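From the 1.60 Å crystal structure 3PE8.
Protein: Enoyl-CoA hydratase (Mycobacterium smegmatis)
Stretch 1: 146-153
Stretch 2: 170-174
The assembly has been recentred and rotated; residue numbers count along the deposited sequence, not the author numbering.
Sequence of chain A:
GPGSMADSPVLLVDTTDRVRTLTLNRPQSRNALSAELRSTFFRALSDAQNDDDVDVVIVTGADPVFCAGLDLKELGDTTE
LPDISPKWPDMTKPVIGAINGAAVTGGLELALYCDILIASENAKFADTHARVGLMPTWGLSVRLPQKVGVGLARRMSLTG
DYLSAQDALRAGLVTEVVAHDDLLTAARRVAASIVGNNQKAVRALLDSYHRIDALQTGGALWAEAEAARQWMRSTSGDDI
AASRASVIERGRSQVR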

# COMPACT_ATOMS: atom_id res chain seq x y z
N GLN A 146 0.43 -16.25 -3.50
CA GLN A 146 1.72 -15.87 -2.91
C GLN A 146 2.75 -17.01 -2.96
O GLN A 146 3.95 -16.75 -3.20
N LYS A 147 2.29 -18.23 -2.70
CA LYS A 147 3.21 -19.38 -2.49
C LYS A 147 3.29 -20.37 -3.64
O LYS A 147 4.27 -21.14 -3.71
N VAL A 148 2.30 -20.41 -4.55
CA VAL A 148 2.34 -21.31 -5.70
C VAL A 148 2.31 -20.57 -7.04
O VAL A 148 2.50 -21.23 -8.08
N GLY A 149 2.10 -19.25 -7.03
CA GLY A 149 1.97 -18.43 -8.22
C GLY A 149 0.53 -18.15 -8.62
O GLY A 149 -0.38 -18.92 -8.29
N VAL A 150 0.34 -17.03 -9.30
CA VAL A 150 -0.99 -16.54 -9.65
C VAL A 150 -1.78 -17.53 -10.52
O VAL A 150 -2.89 -17.96 -10.16
N GLY A 151 -1.21 -17.92 -11.64
CA GLY A 151 -1.92 -18.82 -12.54
C GLY A 151 -2.22 -20.19 -11.98
O GLY A 151 -3.31 -20.75 -12.18
N LEU A 152 -1.25 -20.75 -11.28
CA LEU A 152 -1.46 -22.05 -10.69
C LEU A 152 -2.48 -21.98 -9.56
O LEU A 152 -3.29 -22.90 -9.42
N ALA A 153 -2.46 -20.91 -8.76
CA ALA A 153 -3.48 -20.75 -7.72
C ALA A 153 -4.89 -20.68 -8.34
O ALA A 153 -5.82 -21.31 -7.84
N ARG A 170 8.14 -27.76 -7.73
CA ARG A 170 8.46 -26.94 -8.93
C ARG A 170 7.91 -25.53 -8.74
O ARG A 170 8.58 -24.53 -9.05
N ALA A 171 6.70 -25.44 -8.21
CA ALA A 171 6.02 -24.15 -8.06
C ALA A 171 6.49 -23.30 -6.89
O ALA A 171 6.18 -22.10 -6.87
N GLY A 172 7.17 -23.90 -5.91
CA GLY A 172 7.63 -23.19 -4.72
C GLY A 172 6.77 -23.28 -3.48
O GLY A 172 7.02 -22.61 -2.48
N LEU A 173 5.74 -24.11 -3.55
CA LEU A 173 4.86 -24.28 -2.42
C LEU A 173 5.53 -25.04 -1.28
O LEU A 173 5.21 -24.80 -0.12
N VAL A 174 6.41 -25.98 -1.62
CA VAL A 174 7.18 -26.74 -0.64
C VAL A 174 8.65 -26.58 -0.96
O VAL A 174 9.06 -26.29 -2.11

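The end of one helix packs against the junction between two others in a small, mostly apolar contact that buries 241 Å² in all and has no hydrogen bond across it. Ala171, near the end of its helix, points its CB toward the other stretch and is met by two side chains, which approach it from the same side: Val148 CG2 lies 3.5 Å from Ala171 CB, and Leu152 CD2 lies 3.6 Å from the same Ala171 CB. Val148 is buried and leaves its backbone sideways with chi1 at 88° (p), a setting that also brings its CG2 within 4.0 Å of Leu173 CB. Leu152, from the next helix, points toward Ala171 in a t, p rotamer. Leu173, also buried, has its CA-to-CB bond sideways; in its t, p rotamer its CD1 comes to 4.1 Å from Lys147 CB. Lys147 (m, t, t, t) starts sideways and its end leads away; its NZ is hydrogen-bonded elsewhere in the structure. The polar part of the contact is backbone: Lys147 O sits 3.3 Å from Leu173 N, but the angle is too poor for a hydrogen bond, leaving a CA-H...O contact of 3.4 Å between Leu173 CA and Lys147 O. Gly172, at positive phi in a Schellman motif, lets the chain turn beside this carbonyl, with Gly172 C 3.3 Å from Lys147 O. Val174 points away and takes no part.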

# COMPACT_ATOMS: atom_id res chain seq x y z
CB GLN A 146 1.51 -15.40 -1.47
CG GLN A 146 2.71 -14.98 -0.76
CD GLN A 146 2.47 -14.68 0.70
OE1 GLN A 146 1.76 -15.41 1.39
NE2 GLN A 146 3.06 -13.57 1.18
CB LYS A 147 2.90 -20.02 -1.14
CG LYS A 147 3.08 -19.03 0.00
CD LYS A 147 3.02 -19.65 1.41
CE LYS A 147 3.23 -18.64 2.48
NZ LYS A 147 3.39 -19.28 3.84
CB VAL A 148 1.21 -22.35 -5.57
CG1 VAL A 148 -0.14 -21.85 -6.18
CG2 VAL A 148 1.56 -23.76 -6.06
CB VAL A 150 -0.96 -15.17 -10.34
CG1 VAL A 150 -2.37 -14.73 -10.68
CG2 VAL A 150 -0.24 -14.16 -9.46
CB LEU A 152 -0.14 -22.66 -10.25
CG LEU A 152 -0.16 -24.10 -9.78
CD1 LEU A 152 -0.87 -25.05 -10.77
CD2 LEU A 152 1.29 -24.57 -9.57
CB ALA A 153 -3.22 -19.49 -6.85
CB ARG A 170 7.86 -27.57 -10.17
CG ARG A 170 8.11 -26.77 -11.44
CD ARG A 170 7.61 -27.49 -12.67
NE ARG A 170 6.15 -27.56 -12.69
CZ ARG A 170 5.44 -28.47 -13.36
NH1 ARG A 170 6.02 -29.44 -14.07
NH2 ARG A 170 4.12 -28.43 -13.30
CB ALA A 171 4.49 -24.36 -7.92
CB LEU A 173 3.54 -24.97 -2.84
CG LEU A 173 2.51 -25.25 -1.78
CD1 LEU A 173 2.00 -24.00 -1.04
CD2 LEU A 173 1.30 -26.03 -2.38
CB VAL A 174 6.79 -28.23 -0.56
CG1 VAL A 174 5.29 -28.38 -0.30
CG2 VAL A 174 7.21 -29.00 -1.84